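Local coordinates for protein putative Acetyltransferase from the GNAT family (Novosphingobium aromaticivorans DSM 12444, PDB 3EC4) that is a putative GNAT-family acetyltransferase that probably transfers an acyl group from acyl-CoA to an acceptor, at residues T107-P110 with E111-L115; V163-P167 with E168-R172. All coordinates share one frame; numbering follows the deposited sequence. Where two conformers were deposited one is given.

Interaction 1: T107-P110 with E111-L115; sequences TDVP and EMTAL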
ATOM      1  N   THR A 107      12.801   1.580  16.680  1.00 25.63           N
ATOM      2  CA  THR A 107      13.931   0.688  16.916  1.00 28.28           C
ATOM      3  C   THR A 107      13.944  -0.519  15.965  1.00 26.28           C
ATOM      4  O   THR A 107      14.991  -1.092  15.734  1.00 23.84           O
ATOM      5  CB  THR A 107      14.041   0.220  18.391  1.00 29.27           C
ATOM      6  OG1 THR A 107      12.888  -0.545  18.780  1.00 34.21           O
ATOM      7  CG2 THR A 107      14.224   1.401  19.346  1.00 31.91           C
ATOM      8  N   ASP A 108      12.790  -0.894  15.409  1.00 25.52           N
ATOM      9  CA  ASP A 108      12.668  -2.022  14.495  1.00 26.44           C
ATOM     10  C   ASP A 108      12.957  -1.688  13.040  1.00 25.79           C
ATOM     11  O   ASP A 108      12.985  -2.587  12.177  1.00 26.87           O
ATOM     12  CB  ASP A 108      11.251  -2.615  14.600  1.00 27.91           C
ATOM     13  CG  ASP A 108      10.894  -2.980  16.015  1.00 27.81           C
ATOM     14  OD1 ASP A 108      11.472  -3.952  16.534  1.00 26.29           O
ATOM     15  OD2 ASP A 108      10.032  -2.299  16.600  1.00 27.57           O
ATOM     16  N   VAL A 109      13.190  -0.416  12.759  1.00 27.74           N
ATOM     17  CA  VAL A 109      13.265   0.032  11.358  1.00 27.07           C
ATOM     18  C   VAL A 109      14.366  -0.665  10.542  1.00 28.03           C
ATOM     19  O   VAL A 109      14.080  -1.123   9.442  1.00 28.32           O
ATOM     20  CB  VAL A 109      13.312   1.550  11.273  1.00 30.13           C
ATOM     21  CG1 VAL A 109      13.670   2.013   9.819  1.00 29.71           C
ATOM     22  CG2 VAL A 109      11.954   2.137  11.767  1.00 30.08           C
ATOM     23  N   PRO A 110      15.589  -0.818  11.082  1.00 27.74           N
ATOM     24  CA  PRO A 110      16.609  -1.612  10.332  1.00 29.60           C
ATOM     25  C   PRO A 110      16.146  -3.013   9.914  1.00 28.88           C
ATOM     26  O   PRO A 110      16.325  -3.426   8.739  1.00 27.40           O
ATOM     27  CB  PRO A 110      17.764  -1.697  11.337  1.00 30.78           C
ATOM     28  CG  PRO A 110      17.643  -0.423  12.115  1.00 29.99           C
ATOM     29  CD  PRO A 110      16.169  -0.285  12.331  1.00 29.55           C
ATOM     30  N   GLU A 111      15.561  -3.735  10.860  1.00 27.80           N
ATOM     31  CA  GLU A 111      15.051  -5.074  10.580  1.00 27.68           C
ATOM     32  C   GLU A 111      13.858  -5.095   9.651  1.00 27.45           C
ATOM     33  O   GLU A 111      13.735  -6.029   8.849  1.00 30.81           O
ATOM     34  CB  GLU A 111      14.699  -5.794  11.878  1.00 28.27           C
ATOM     35  CG  GLU A 111      15.917  -6.215  12.626  1.00 29.56           C
ATOM     36  CD  GLU A 111      15.606  -6.718  14.014  1.00 39.54           C
ATOM     37  OE1 GLU A 111      15.319  -5.864  14.922  1.00 36.41           O
ATOM     38  OE2 GLU A 111      15.650  -7.965  14.188  1.00 36.86           O
HETATM   39  N   MSE A 112      12.973  -4.092   9.761  1.00 24.93           N
HETATM   40  CA  MSE A 112      11.825  -3.927   8.852  1.00 27.85           C
HETATM   41  C   MSE A 112      12.304  -3.651   7.447  1.00 28.46           C
HETATM   42  O   MSE A 112      11.822  -4.208   6.462  1.00 29.13           O
HETATM   43  CB  MSE A 112      10.970  -2.750   9.320  1.00 27.61           C
HETATM   44  CG  MSE A 112      10.179  -3.064  10.660  1.00 22.10           C
HETATM   45 SE   MSE A 112       9.415  -1.409  11.394  0.75 28.48          SE
HETATM   46  CE  MSE A 112       7.926  -1.251  10.231  1.00 22.20           C
ATOM     47  N   THR A 113      13.291  -2.778   7.366  1.00 29.36           N
ATOM     48  CA  THR A 113      13.910  -2.471   6.078  1.00 28.50           C
ATOM     49  C   THR A 113      14.554  -3.676   5.396  1.00 28.19           C
ATOM     50  O   THR A 113      14.362  -3.884   4.194  1.00 31.61           O
ATOM     51  CB  THR A 113      14.882  -1.315   6.258  1.00 28.72           C
ATOM     52  OG1 THR A 113      14.113  -0.142   6.533  1.00 31.81           O
ATOM     53  CG2 THR A 113      15.704  -1.123   4.966  1.00 32.60           C
ATOM     54  N   ALA A 114      15.329  -4.467   6.120  1.00 28.59           N
ATOM     55  CA  ALA A 114      15.932  -5.673   5.547  1.00 30.09           C
ATOM     56  C   ALA A 114      14.844  -6.600   5.013  1.00 32.81           C
ATOM     57  O   ALA A 114      14.946  -7.113   3.897  1.00 31.37           O
ATOM     58  CB  ALA A 114      16.734  -6.407   6.542  1.00 27.38           C
ATOM     59  N   LEU A 115      13.831  -6.848   5.844  1.00 30.19           N
ATOM     60  CA  LEU A 115      12.706  -7.743   5.445  1.00 29.70           C
ATOM     61  C   LEU A 115      11.994  -7.238   4.197  1.00 31.90           C
ATOM     62  O   LEU A 115      11.819  -8.000   3.220  1.00 33.93           O
ATOM     63  CB  LEU A 115      11.733  -7.913   6.622  1.00 31.23           C
ATOM     64  CG  LEU A 115      10.409  -8.660   6.395  1.00 26.00           C
ATOM     65  CD1 LEU A 115      10.595 -10.118   5.927  1.00 25.90           C
ATOM     66  CD2 LEU A 115       9.615  -8.604   7.762  1.00 24.96           C
TER
HETATM   67  O   HOH W   1      15.836  -3.285  14.008  1.00 16.80           O
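Selenomethionine Met112 lays CG and SE against Asp108, CG 3.2 Å from Asp108 O and SE 3.9 Å from Asp108 CB. Its CG stands beside the backbone N (chi1 -71°), which turns the chain toward Asp108; the chain then bends at chi3 and its end leads away from 107-110. The side chain also packs on Leu143 and Met146 of strand 142-149. Val109 CG2 approaches SE more loosely, at 4.4 Å. The backbone beneath belongs to the N-terminal part of helix 109-118, the helix that follows strand 102-103 in this GNAT acetyltransferase fold: Met112 N bonds to Asp108 O, Thr113 N to Val109 O (2.8 Å) and Ala114 N to Pro110 O. Pro110, which has no N-H to offer, is part of the same turn. Thr113 OG1 also lies 3.1 Å from Val109 O, and it has a hydrogen bond to Trp124 as well. At the polar edge, a water gives one proton to Thr107 O and the other to Glu111 OE1 (2.8 Å), and accepts from Glu111 N. The carboxylates of Asp108 and Glu111 come within 4.6 Å (OD1 to OE1), yet both form salt bridges with Arg138, while Asp108 OD2 bonds to Gly105 N.

Interaction 2: V163-P167 with E168-R172; sequences VCTWP and EYRGR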
ATOM      1  N   VAL A 163       2.686  -6.421   3.911  1.00 30.41           N
ATOM      2  CA  VAL A 163       2.587  -7.771   4.496  1.00 33.55           C
ATOM      3  C   VAL A 163       3.721  -8.619   3.919  1.00 34.40           C
ATOM      4  O   VAL A 163       3.714  -8.967   2.739  1.00 32.91           O
ATOM      5  CB  VAL A 163       1.248  -8.458   4.183  1.00 34.09           C
ATOM      6  CG1 VAL A 163       1.213  -9.828   4.850  1.00 34.60           C
ATOM      7  CG2 VAL A 163       0.042  -7.565   4.657  1.00 32.78           C
ATOM      8  N   CYS A 164       4.692  -8.984   4.734  0.50 31.07           N
ATOM      9  CA  CYS A 164       5.758  -9.805   4.194  0.50 28.59           C
ATOM     10  C   CYS A 164       6.425 -10.596   5.272  0.50 28.94           C
ATOM     11  O   CYS A 164       6.506 -10.149   6.428  0.50 26.73           O
ATOM     12  CB  CYS A 164       6.772  -8.921   3.525  0.50 29.98           C
ATOM     13  SG  CYS A 164       7.443  -7.775   4.710  0.50 26.26           S
ATOM     14  N   THR A 165       6.959 -11.738   4.843  1.00 28.72           N
ATOM     15  CA  THR A 165       7.451 -12.790   5.713  1.00 28.79           C
ATOM     16  C   THR A 165       8.749 -13.280   5.087  1.00 29.39           C
ATOM     17  O   THR A 165       8.796 -13.469   3.862  1.00 28.21           O
ATOM     18  CB  THR A 165       6.448 -13.990   5.807  1.00 26.76           C
ATOM     19  OG1 THR A 165       5.146 -13.524   6.231  1.00 32.18           O
ATOM     20  CG2 THR A 165       6.946 -15.051   6.774  1.00 24.80           C
ATOM     21  N   TRP A 166       9.807 -13.440   5.885  1.00 27.85           N
ATOM     22  CA  TRP A 166      11.049 -14.046   5.349  1.00 28.75           C
ATOM     23  C   TRP A 166      10.657 -15.439   4.853  1.00 27.24           C
ATOM     24  O   TRP A 166       9.868 -16.118   5.483  1.00 28.87           O
ATOM     25  CB  TRP A 166      12.125 -14.234   6.431  1.00 29.25           C
ATOM     26  CG  TRP A 166      12.737 -12.959   6.913  1.00 29.01           C
ATOM     27  CD1 TRP A 166      12.491 -12.319   8.119  1.00 31.43           C
ATOM     28  CD2 TRP A 166      13.661 -12.140   6.213  1.00 25.15           C
ATOM     29  NE1 TRP A 166      13.207 -11.145   8.178  1.00 33.25           N
ATOM     30  CE2 TRP A 166      13.954 -11.029   7.039  1.00 31.64           C
ATOM     31  CE3 TRP A 166      14.267 -12.224   4.962  1.00 27.91           C
ATOM     32  CZ2 TRP A 166      14.838 -10.030   6.650  1.00 33.61           C
ATOM     33  CZ3 TRP A 166      15.136 -11.235   4.582  1.00 32.61           C
ATOM     34  CH2 TRP A 166      15.435 -10.169   5.432  1.00 30.25           C
ATOM     35  N   PRO A 167      11.254 -15.883   3.738  1.00 28.14           N
ATOM     36  CA  PRO A 167      11.007 -17.228   3.212  1.00 28.26           C
ATOM     37  C   PRO A 167      11.133 -18.322   4.236  1.00 29.00           C
ATOM     38  O   PRO A 167      10.253 -19.211   4.276  1.00 31.66           O
ATOM     39  CB  PRO A 167      12.055 -17.371   2.123  1.00 28.50           C
ATOM     40  CG  PRO A 167      12.288 -16.019   1.648  1.00 31.65           C
ATOM     41  CD  PRO A 167      12.175 -15.131   2.887  1.00 25.93           C
ATOM     42  N   GLU A 168      12.144 -18.257   5.102  1.00 27.64           N
ATOM     43  CA  GLU A 168      12.344 -19.284   6.102  1.00 28.84           C
ATOM     44  C   GLU A 168      11.243 -19.380   7.173  1.00 26.54           C
ATOM     45  O   GLU A 168      11.181 -20.393   7.900  1.00 30.35           O
ATOM     46  CB  GLU A 168      13.725 -19.169   6.769  1.00 30.58           C
ATOM     47  CG  GLU A 168      14.004 -17.855   7.456  1.00 29.16           C
ATOM     48  CD  GLU A 168      14.701 -16.830   6.592  1.00 28.61           C
ATOM     49  OE1 GLU A 168      14.384 -16.723   5.370  1.00 27.94           O
ATOM     50  OE2 GLU A 168      15.522 -16.063   7.166  1.00 29.65           O
ATOM     51  N   TYR A 169      10.392 -18.352   7.281  1.00 28.65           N
ATOM     52  CA  TYR A 169       9.250 -18.393   8.206  1.00 29.19           C
ATOM     53  C   TYR A 169       7.881 -18.494   7.524  1.00 29.87           C
ATOM     54  O   TYR A 169       6.825 -18.286   8.170  1.00 29.30           O
ATOM     55  CB  TYR A 169       9.247 -17.172   9.125  1.00 30.13           C
ATOM     56  CG  TYR A 169      10.561 -17.007   9.834  1.00 29.69           C
ATOM     57  CD1 TYR A 169      11.024 -17.969  10.730  1.00 36.53           C
ATOM     58  CD2 TYR A 169      11.346 -15.901   9.591  1.00 29.63           C
ATOM     59  CE1 TYR A 169      12.268 -17.811  11.361  1.00 43.21           C
ATOM     60  CE2 TYR A 169      12.570 -15.722  10.224  1.00 33.39           C
ATOM     61  CZ  TYR A 169      13.030 -16.673  11.091  1.00 35.22           C
ATOM     62  OH  TYR A 169      14.247 -16.453  11.681  1.00 40.86           O
ATOM     63  N   ARG A 170       7.889 -18.788   6.240  1.00 28.83           N
ATOM     64  CA  ARG A 170       6.643 -18.922   5.483  1.00 29.50           C
ATOM     65  C   ARG A 170       5.967 -20.250   5.780  1.00 30.70           C
ATOM     66  O   ARG A 170       6.571 -21.171   6.351  1.00 29.52           O
ATOM     67  CB  ARG A 170       6.882 -18.704   4.000  1.00 29.83           C
ATOM     68  CG  ARG A 170       7.087 -17.256   3.718  1.00 30.06           C
ATOM     69  CD  ARG A 170       7.357 -16.995   2.295  1.00 30.81           C
ATOM     70  NE  ARG A 170       7.820 -15.618   2.122  1.00 31.68           N
ATOM     71  CZ  ARG A 170       8.380 -15.135   1.018  1.00 34.38           C
ATOM     72  NH1 ARG A 170       8.543 -15.913  -0.048  1.00 35.56           N
ATOM     73  NH2 ARG A 170       8.777 -13.875   0.976  1.00 33.58           N
ATOM     74  N   GLY A 171       4.676 -20.310   5.460  1.00 32.66           N
ATOM     75  CA  GLY A 171       3.894 -21.507   5.680  1.00 33.87           C
ATOM     76  C   GLY A 171       3.568 -21.764   7.123  1.00 33.56           C
ATOM     77  O   GLY A 171       3.194 -22.896   7.457  1.00 34.34           O
ATOM     78  N   ARG A 172       3.654 -20.733   7.983  1.00 28.69           N
ATOM     79  CA  ARG A 172       3.290 -20.872   9.415  1.00 29.00           C
ATOM     80  C   ARG A 172       2.076 -20.034   9.833  1.00 27.11           C
ATOM     81  O   ARG A 172       1.780 -19.935  11.006  1.00 31.15           O
ATOM     82  CB  ARG A 172       4.432 -20.416  10.314  1.00 28.57           C
ATOM     83  CG  ARG A 172       5.736 -21.080  10.005  1.00 35.20           C
ATOM     84  CD  ARG A 172       6.714 -20.807  11.106  1.00 34.41           C
ATOM     85  NE  ARG A 172       8.049 -21.147  10.638  1.00 39.89           N
ATOM     86  CZ  ARG A 172       9.111 -21.283  11.423  1.00 41.64           C
ATOM     87  NH1 ARG A 172       9.008 -21.122  12.729  1.00 40.02           N
ATOM     88  NH2 ARG A 172      10.283 -21.571  10.878  1.00 48.99           N
TER
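Arg170 reaches back to Thr165 and grips its carbonyl oxygen side-on, NE and NH2 each 2.9 Å from Thr165 O. The two bonds differ: NH2 meets the oxygen almost head-on to the C=O, whereas NE comes from above the carbonyl plane, and both N-H directions are bent (138° at NE). An extended chain from CG to NE carries the guanidinium this far, past Pro167, whose CA lies over one of its faces. Two backbone bonds close the tight turn underneath, Tyr169 N to Trp166 O (2.9 Å) and Arg170 N to Pro167 O (3.1 Å). A weak bond runs from Arg172 NH2 to Glu168 O (3.3 Å).

Van der Waals contacts come next. Tyr169 lies alongside Trp166, CD2 3.7 Å from Trp166 CB, and Thr165 CG2 packs on the backbone of Tyr169, 3.5 Å from its O. Glu168 CG sits over one face of the tyrosine ring, and Tyr169 CD1 lies over the guanidinium of Arg172. With an alanine at Tyr169, Trp166 would probably lose the ring beside its CB, and the Arg172 guanidinium its aromatic neighbour, leaving it the weak bond to Glu168 O.

The Glu168 carboxylate is a separate case: the chain, bent at chi2, brings OE1 to 3.5 Å from Trp166 CB, its plane 38° from the indole.

The sequence from Arg170 onward fits the Arg-x-x-Gly-x-Ala signature of GNAT enzymes, which begins in the loop after strand 157-165 and runs into helix 174-188; in relatives it wraps the pyrophosphate of acetyl-CoA, and probably does so here. One carbonyl oxygen takes two N-H donors from Arg170, which limits rotation of the guanidinium and ties the turn to the strand's end.

The two regions come in series along the chain, residues 107-115 first and 163-172 later, with centres about 15 Å apart on the same side of the chain's centre. Interaction 1 lies on helix 109-118; interaction 2 turns the chain from strand 157-165 toward helix 174-188. They meet directly: the Trp166 indole packs on the helix, CZ2 3.4 Å from Leu115 CA, and Leu115 CG lies 3.5 Å from Cys164 SG. Strand 142-149, next to 157-165 in the mixed sheet, receives side chains from both. Helix 109-118 thus packs against strands 142-149 and 157-165, beside the end of the strand that leads into the probable acetyl-CoA loop, within one GNAT domain.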